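Local coordinates for E3 SUMO-protein ligase SIZ2 (PDB 6U75) that acts as a SUMO E3 ligase that carries a PINIT domain and a zinc-binding SP-RING and promotes attachment of SUMO to target proteins, at residues S5-P10 / F140-L145; Q158-Y163 / K204-F209; A198-C203 / F235-I240. All blocks are in the same frame, centred on the assembly; numbering follows the deposited sequence.

The three contacts run from the PINIT domain to the zinc site of the SP-RING and on to the helix beside it. Interaction 1 lies where the PINIT domain adjoins the SP-RING; its centre is about 17 Å from that of interaction 3, and they touch through Phe235, whose CD2 lies 3.7 Å from CB of Pro6. Interactions 2 and 3, centres about 11 Å apart, share the zinc ion: His205 in one and Cys203 in the other are ligands, completed by Cys226 and Cys229. Lys199 NZ, 2.9 Å from His205 O, probably hydrogen-bonds between them. Interactions 1 and 2 do not touch; their nearest atoms are about 11 Å apart.

Interaction 1 of 3, residues S5-P10 / F140-L145; sequences SPFYKP and FSPEAL
Ser5 to Pro10, within the PINIT domain, meets the short link between strand 130-139 and helix 142-150 and the first turn of that helix. One backbone hydrogen bond ties the two: Phe140 N gives its hydrogen to Phe7 O at 2.7 Å, an N-H...O angle of 156°, with the donor 37° above the carbonyl plane. On each side a local polar bond shapes the backbone. Ser5 OG accepts from Phe7 N at 3.2 Å, an ST turn, and Ser141 stands at the N-cap position, its carbonyl taking the N-H of Leu145.

The apolar contacts centre on Leu145, whose two methyl branches divide the work. CD1 sits against the CD1-CE1 bond of Phe7, 3.3 Å from Phe7 CE1, the two side chains crossing at about a right angle; Phe7 has CG anti to its carbonyl carbon (chi1 -61°). Leu145 CD2 turns to Pro6, lying 4.1 Å from its CB. Pro142 adds its CG near the same Phe7 corner, 4.4 Å from CE1, while Phe140 O lies at the edge of the Phe7 ring, in its plane.

The Phe140 ring brings its CD2 corner to within 3.5 Å of Pro6 O, and CG of the exposed Lys9 lies 4.3 Å from CE2 of Phe140.

Around this joint, Lys9 pairs by backbone hydrogen bonds with Glu138 of strand 130-139, and Tyr8 stacks edge-to-face with Phe55 of strand 50-58. Pro142 and Leu145 pack on Leu215 of helix 211-218, and Pro6 rests on Trp224 and Phe235, so the contact joins the PINIT sheet to the SP-RING.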
# COMPACT_ATOMS: atom_id res chain seq x y z
N SER A 5 6.14 0.05 -3.34
CA SER A 5 4.73 -0.29 -3.33
C SER A 5 4.37 -1.14 -4.54
O SER A 5 4.88 -0.90 -5.64
CB SER A 5 3.87 0.97 -3.32
OG SER A 5 2.50 0.65 -3.55
N PRO A 6 3.50 -2.15 -4.38
CA PRO A 6 3.08 -2.94 -5.54
C PRO A 6 1.98 -2.29 -6.36
O PRO A 6 1.64 -2.82 -7.43
CB PRO A 6 2.59 -4.24 -4.90
CG PRO A 6 2.05 -3.81 -3.58
CD PRO A 6 2.92 -2.66 -3.13
N PHE A 7 1.41 -1.18 -5.90
CA PHE A 7 0.29 -0.57 -6.60
C PHE A 7 0.72 0.31 -7.76
O PHE A 7 -0.10 0.60 -8.64
CB PHE A 7 -0.55 0.27 -5.62
CG PHE A 7 -1.14 -0.53 -4.50
CD1 PHE A 7 -2.18 -1.42 -4.73
CD2 PHE A 7 -0.67 -0.40 -3.20
CE1 PHE A 7 -2.73 -2.15 -3.70
CE2 PHE A 7 -1.21 -1.13 -2.17
CZ PHE A 7 -2.25 -2.01 -2.42
N TYR A 8 1.97 0.76 -7.78
CA TYR A 8 2.47 1.60 -8.86
C TYR A 8 3.94 1.30 -9.08
O TYR A 8 4.68 1.03 -8.13
CB TYR A 8 2.27 3.09 -8.54
CG TYR A 8 2.70 3.48 -7.15
CD1 TYR A 8 4.03 3.71 -6.85
CD2 TYR A 8 1.77 3.62 -6.13
CE1 TYR A 8 4.43 4.06 -5.58
CE2 TYR A 8 2.16 3.97 -4.85
CZ TYR A 8 3.49 4.20 -4.58
OH TYR A 8 3.88 4.55 -3.31
N LYS A 9 4.36 1.35 -10.34
CA LYS A 9 5.76 1.14 -10.70
C LYS A 9 6.20 2.16 -11.74
O LYS A 9 5.42 2.49 -12.65
CB LYS A 9 6.00 -0.28 -11.23
CG LYS A 9 6.03 -1.34 -10.13
CD LYS A 9 7.31 -1.25 -9.30
CE LYS A 9 7.14 -1.88 -7.93
NZ LYS A 9 6.76 -3.31 -8.01
N PRO A 10 7.43 2.66 -11.66
CA PRO A 10 7.83 3.77 -12.52
C PRO A 10 8.08 3.33 -13.96
O PRO A 10 8.59 2.24 -14.22
CB PRO A 10 9.12 4.27 -11.86
CG PRO A 10 9.69 3.06 -11.22
CD PRO A 10 8.53 2.21 -10.78
N PHE A 140 -1.55 -0.66 -10.50
CA PHE A 140 -2.16 -1.97 -10.39
C PHE A 140 -3.22 -1.94 -9.30
O PHE A 140 -2.99 -1.38 -8.22
CB PHE A 140 -1.12 -3.05 -10.08
CG PHE A 140 0.02 -3.10 -11.06
CD1 PHE A 140 -0.05 -3.92 -12.17
CD2 PHE A 140 1.14 -2.32 -10.87
CE1 PHE A 140 1.00 -3.96 -13.07
CE2 PHE A 140 2.19 -2.36 -11.77
CZ PHE A 140 2.11 -3.18 -12.87
N SER A 141 -4.36 -2.55 -9.57
CA SER A 141 -5.46 -2.55 -8.62
C SER A 141 -5.34 -3.72 -7.66
O SER A 141 -4.62 -4.69 -7.93
CB SER A 141 -6.79 -2.63 -9.36
OG SER A 141 -7.01 -3.93 -9.87
N PRO A 142 -6.04 -3.67 -6.53
CA PRO A 142 -5.99 -4.80 -5.59
C PRO A 142 -6.39 -6.13 -6.21
O PRO A 142 -5.89 -7.17 -5.77
CB PRO A 142 -6.97 -4.37 -4.49
CG PRO A 142 -6.95 -2.88 -4.52
CD PRO A 142 -6.76 -2.51 -5.97
N GLU A 143 -7.27 -6.14 -7.21
CA GLU A 143 -7.72 -7.40 -7.78
C GLU A 143 -6.60 -8.09 -8.56
O GLU A 143 -6.41 -9.31 -8.45
CB GLU A 143 -8.94 -7.17 -8.67
CG GLU A 143 -10.19 -6.73 -7.92
CD GLU A 143 -11.34 -6.39 -8.84
OE1 GLU A 143 -11.10 -5.69 -9.86
OE2 GLU A 143 -12.48 -6.81 -8.57
N ALA A 144 -5.86 -7.33 -9.37
CA ALA A 144 -4.73 -7.91 -10.09
C ALA A 144 -3.67 -8.42 -9.12
O ALA A 144 -3.09 -9.50 -9.33
CB ALA A 144 -4.13 -6.87 -11.04
N LEU A 145 -3.40 -7.67 -8.06
CA LEU A 145 -2.43 -8.12 -7.07
C LEU A 145 -2.92 -9.38 -6.36
O LEU A 145 -2.12 -10.27 -6.04
CB LEU A 145 -2.17 -7.00 -6.06
CG LEU A 145 -1.62 -5.70 -6.66
CD1 LEU A 145 -1.54 -4.61 -5.60
CD2 LEU A 145 -0.25 -5.92 -7.29

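Interaction 2 of 3, residues Q158-Y163 / K204-F209; sequences QATTAY and KHIQCF. With ZN (zinc ion), chain C.
Helix 157-168 presents Tyr163 and Thr160 to the loop that follows the first zinc ligand of the SP-RING, and Ile206 of that loop is the apolar side chain both of them touch. The packed part is small. Ile206 CG2 lies 3.8 Å from CD2 of Tyr163, the ring and the branched chain crossing obliquely. The Thr160 methyl CG2, anti to the backbone N, touches Ile206 CG2 at 4.0 Å, and there the two side chains cross at about a right angle. Ile206 places CG1 in the crowded position between backbone N and carbonyl carbon (chi1 55°), which leaves CG2 as the branch facing the helix. Thr160 also packs on Phe243 of helix 242-249, so the buried half continues beyond the two segments.

Away from this wedge the contact thins. Tyr163, with CG anti to its backbone N (chi1 176°), reaches across to the loop until its OH stands 3.1 Å from Lys204 O. Lys204 offers its CB near that hydroxyl, but the rest of its exposed chain bends away from the helix and forms the solvent side of the contact. The helix thus packs on the backbone and apolar side of the ligand loop, leaving the coordinating imidazole on the other.

The CB of His205 leaves on the side away from the helix, and its NE2 binds zinc at 2.0 Å, in a site completed by Cys203, Cys226 and Cys229. The ring is fixed by the metal at NE2, with at most weak help at ND1, which donates a weak hydrogen bond to Gln207 O at 2.9 Å. With one ring nitrogen on zinc and the other donating, the imidazole is probably neutral.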
# COMPACT_ATOMS: atom_id res chain seq x y z
N GLN A 158 0.36 -29.27 5.86
CA GLN A 158 1.27 -30.01 6.74
C GLN A 158 2.03 -29.07 7.66
O GLN A 158 2.22 -29.37 8.84
CB GLN A 158 2.24 -30.85 5.90
CG GLN A 158 1.60 -32.04 5.19
CD GLN A 158 0.84 -31.64 3.94
OE1 GLN A 158 0.69 -30.45 3.64
NE2 GLN A 158 0.35 -32.63 3.20
N ALA A 159 2.49 -27.94 7.12
CA ALA A 159 3.23 -26.98 7.94
C ALA A 159 2.35 -26.43 9.06
O ALA A 159 2.81 -26.30 10.21
CB ALA A 159 3.75 -25.85 7.07
N THR A 160 1.09 -26.12 8.76
CA THR A 160 0.20 -25.59 9.78
C THR A 160 -0.09 -26.64 10.85
O THR A 160 -0.12 -26.32 12.05
CB THR A 160 -1.11 -25.11 9.15
OG1 THR A 160 -0.81 -24.19 8.09
CG2 THR A 160 -1.98 -24.43 10.19
N THR A 161 -0.30 -27.89 10.45
CA THR A 161 -0.52 -28.95 11.44
C THR A 161 0.70 -29.13 12.32
O THR A 161 0.58 -29.30 13.54
CB THR A 161 -0.89 -30.26 10.74
OG1 THR A 161 0.04 -30.51 9.67
CG2 THR A 161 -2.30 -30.20 10.19
N ALA A 162 1.90 -29.12 11.72
CA ALA A 162 3.12 -29.23 12.51
C ALA A 162 3.25 -28.08 13.49
O ALA A 162 3.63 -28.28 14.65
CB ALA A 162 4.33 -29.28 11.58
N TYR A 163 2.93 -26.86 13.05
CA TYR A 163 2.99 -25.71 13.94
C TYR A 163 2.00 -25.86 15.09
O TYR A 163 2.34 -25.56 16.25
CB TYR A 163 2.71 -24.43 13.16
CG TYR A 163 2.67 -23.19 14.03
CD1 TYR A 163 3.84 -22.52 14.38
CD2 TYR A 163 1.46 -22.68 14.49
CE1 TYR A 163 3.80 -21.39 15.17
CE2 TYR A 163 1.42 -21.55 15.28
CZ TYR A 163 2.59 -20.91 15.62
OH TYR A 163 2.55 -19.78 16.40
N LYS A 204 3.72 -15.72 13.24
CA LYS A 204 3.68 -16.78 14.25
C LYS A 204 2.27 -16.93 14.80
O LYS A 204 2.01 -16.76 15.99
CB LYS A 204 4.68 -16.48 15.36
CG LYS A 204 6.06 -16.04 14.86
CD LYS A 204 6.78 -17.16 14.12
CE LYS A 204 7.89 -16.62 13.24
NZ LYS A 204 8.66 -17.71 12.58
N HIS A 205 1.34 -17.26 13.90
CA HIS A 205 -0.06 -17.43 14.27
C HIS A 205 -0.80 -18.11 13.13
O HIS A 205 -0.49 -17.88 11.96
CB HIS A 205 -0.72 -16.08 14.60
CG HIS A 205 -0.58 -15.06 13.52
ND1 HIS A 205 -1.24 -15.16 12.31
CD2 HIS A 205 0.13 -13.91 13.46
CE1 HIS A 205 -0.93 -14.11 11.56
NE2 HIS A 205 -0.10 -13.34 12.23
N ILE A 206 -1.77 -18.96 13.48
CA ILE A 206 -2.55 -19.66 12.46
C ILE A 206 -3.67 -18.80 11.90
O ILE A 206 -4.21 -19.12 10.83
CB ILE A 206 -3.14 -20.97 13.01
CG1 ILE A 206 -3.96 -20.70 14.28
CG2 ILE A 206 -2.03 -21.97 13.30
CD1 ILE A 206 -4.81 -21.88 14.71
N GLN A 207 -4.05 -17.72 12.58
CA GLN A 207 -5.11 -16.86 12.08
C GLN A 207 -4.67 -16.18 10.79
O GLN A 207 -3.49 -15.88 10.58
CB GLN A 207 -5.49 -15.81 13.12
CG GLN A 207 -6.17 -16.36 14.36
CD GLN A 207 -5.17 -16.84 15.41
OE1 GLN A 207 -4.03 -17.16 15.09
NE2 GLN A 207 -5.61 -16.88 16.66
N CYS A 208 -5.64 -15.93 9.91
CA CYS A 208 -5.40 -15.34 8.61
C CYS A 208 -6.27 -14.10 8.44
O CYS A 208 -7.10 -13.77 9.29
CB CYS A 208 -5.69 -16.35 7.49
SG CYS A 208 -4.68 -17.84 7.55
N PHE A 209 -6.07 -13.42 7.31
CA PHE A 209 -6.85 -12.26 6.94
C PHE A 209 -7.11 -12.31 5.44
O PHE A 209 -6.30 -12.85 4.68
CB PHE A 209 -6.14 -10.95 7.31
CG PHE A 209 -4.74 -10.86 6.78
CD1 PHE A 209 -3.68 -11.35 7.52
CD2 PHE A 209 -4.48 -10.30 5.55
CE1 PHE A 209 -2.38 -11.27 7.04
CE2 PHE A 209 -3.19 -10.22 5.06
CZ PHE A 209 -2.14 -10.70 5.81
ZN ZN C . 0.97 -11.87 11.31

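Interaction 3 of 3, residues A198-C203 / F235-I240; sequences AKTDQC and FDQLKI. With ZN (zinc ion), chain C.
A salt bridge and two backbone hydrogen bonds join the 198-203 and 235-240 segments in the small antiparallel sheet of the SP-RING. Lys239 NZ meets Asp201 OD2 from above the carboxylate plane, at a distance that is very short as modelled, 2.3 Å; the lysine chain bends at chi3 and chi4 to get there, and the two side chains cross at about a right angle. Lys199 and Lys239 form a hydrogen-bonded pair: Lys199 N donates to Lys239 O at 2.9 Å, and Lys239 N returns a bond of 2.9 Å to Lys199 O. Both acceptors are met nearly along the C=O axis. The two side chains leave on the same face of the sheet but part company, since the extended Lys199 carries its NZ to the carbonyl O of His205, next to the zinc site.

Beyond the paired strands the chain folds through a type I turn from Thr200 to Cys203, closed by Cys203 N to Thr200 O at 3.0 Å. The turn delivers the metal ligand.

Packing fills in around these bonds. Ala198 and Ile240 are a non-hydrogen-bonded pair with diverging side chains, yet CD1 of Ile240 comes within 4.0 Å of CB of Ala198. Thr200 lays its CG2 on CB of Gln237 at 3.7 Å, and Gln202 CG meets Gln237 OE1, the two amide planes 63° apart. Outside the pair, Arg152 bonds to the carbonyls of Phe235 and Leu238 and makes a cation-pi contact with the Phe235 ring, while Leu238 packs on Ile149 of helix 142-150 and Phe214 of helix 211-218. At the end of the turn, in a site completed by His205, Cys226 and Cys229, Cys203 SG, anti to its own carbonyl carbon (chi1 -75°), binds zinc at 2.3 Å.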
# COMPACT_ATOMS: atom_id res chain seq x y z
N ALA A 198 -5.05 -15.43 3.93
CA ALA A 198 -3.63 -15.30 3.63
C ALA A 198 -2.87 -14.84 4.86
O ALA A 198 -3.46 -14.37 5.85
CB ALA A 198 -3.40 -14.30 2.48
N LYS A 199 -1.55 -14.98 4.79
CA LYS A 199 -0.64 -14.50 5.82
C LYS A 199 0.78 -14.61 5.29
O LYS A 199 0.98 -14.63 4.07
CB LYS A 199 -0.81 -15.30 7.12
CG LYS A 199 -0.43 -16.77 7.02
CD LYS A 199 -0.61 -17.47 8.35
CE LYS A 199 0.03 -18.85 8.34
NZ LYS A 199 -0.12 -19.55 9.65
N THR A 200 1.77 -14.67 6.18
CA THR A 200 3.16 -14.82 5.77
C THR A 200 3.81 -15.95 6.56
O THR A 200 3.37 -16.30 7.66
CB THR A 200 3.95 -13.52 5.99
OG1 THR A 200 4.13 -13.29 7.39
CG2 THR A 200 3.22 -12.33 5.38
N ASP A 201 4.85 -16.52 5.97
CA ASP A 201 5.66 -17.49 6.70
C ASP A 201 6.34 -16.86 7.90
O ASP A 201 6.75 -17.58 8.82
CB ASP A 201 6.71 -18.10 5.77
CG ASP A 201 6.10 -18.92 4.65
OD1 ASP A 201 5.05 -19.56 4.89
OD2 ASP A 201 6.66 -18.93 3.54
N GLN A 202 6.46 -15.53 7.92
CA GLN A 202 7.05 -14.83 9.05
C GLN A 202 6.07 -14.65 10.20
O GLN A 202 6.49 -14.23 11.29
CB GLN A 202 7.55 -13.44 8.61
CG GLN A 202 8.01 -13.36 7.15
CD GLN A 202 9.04 -14.41 6.79
OE1 GLN A 202 10.09 -14.51 7.42
NE2 GLN A 202 8.73 -15.21 5.77
N CYS A 203 4.80 -14.97 10.00
CA CYS A 203 3.77 -14.77 11.01
C CYS A 203 3.70 -15.98 11.93
O CYS A 203 3.62 -17.12 11.47
CB CYS A 203 2.41 -14.52 10.36
SG CYS A 203 2.22 -12.86 9.66
N PHE A 235 4.61 -7.15 0.30
CA PHE A 235 3.65 -7.75 -0.63
C PHE A 235 4.07 -9.15 -1.06
O PHE A 235 3.23 -10.05 -1.14
CB PHE A 235 3.49 -6.84 -1.85
CG PHE A 235 2.62 -7.43 -2.92
CD1 PHE A 235 1.26 -7.60 -2.71
CD2 PHE A 235 3.15 -7.80 -4.14
CE1 PHE A 235 0.46 -8.13 -3.70
CE2 PHE A 235 2.35 -8.34 -5.13
CZ PHE A 235 1.00 -8.51 -4.91
N ASP A 236 5.36 -9.35 -1.33
CA ASP A 236 5.82 -10.63 -1.83
C ASP A 236 5.82 -11.73 -0.78
O ASP A 236 6.05 -12.89 -1.12
CB ASP A 236 7.23 -10.48 -2.42
CG ASP A 236 7.25 -9.58 -3.64
OD1 ASP A 236 6.27 -9.59 -4.41
OD2 ASP A 236 8.26 -8.86 -3.83
N GLN A 237 5.57 -11.40 0.49
CA GLN A 237 5.46 -12.41 1.53
C GLN A 237 4.06 -12.98 1.67
O GLN A 237 3.89 -14.03 2.30
CB GLN A 237 5.90 -11.83 2.88
CG GLN A 237 7.36 -11.39 2.92
CD GLN A 237 7.73 -10.77 4.25
OE1 GLN A 237 7.02 -10.92 5.25
NE2 GLN A 237 8.85 -10.05 4.28
N LEU A 238 3.05 -12.31 1.11
CA LEU A 238 1.68 -12.76 1.24
C LEU A 238 1.47 -14.08 0.50
O LEU A 238 1.83 -14.20 -0.68
CB LEU A 238 0.72 -11.70 0.71
CG LEU A 238 0.78 -10.34 1.40
CD1 LEU A 238 -0.11 -9.34 0.68
CD2 LEU A 238 0.38 -10.45 2.86
N LYS A 239 0.88 -15.06 1.18
CA LYS A 239 0.55 -16.33 0.56
C LYS A 239 -0.72 -16.87 1.21
O LYS A 239 -1.03 -16.55 2.36
CB LYS A 239 1.70 -17.34 0.70
CG LYS A 239 3.02 -16.84 0.13
CD LYS A 239 4.04 -17.95 -0.05
CE LYS A 239 4.42 -18.59 1.27
NZ LYS A 239 5.89 -18.83 1.36
N ILE A 240 -1.45 -17.68 0.46
CA ILE A 240 -2.69 -18.27 0.94
C ILE A 240 -2.37 -19.41 1.90
O ILE A 240 -1.39 -20.14 1.72
CB ILE A 240 -3.56 -18.76 -0.23
CG1 ILE A 240 -3.96 -17.59 -1.14
CG2 ILE A 240 -4.79 -19.49 0.29
CD1 ILE A 240 -4.89 -16.58 -0.49
ZN ZN C . 0.97 -11.87 11.31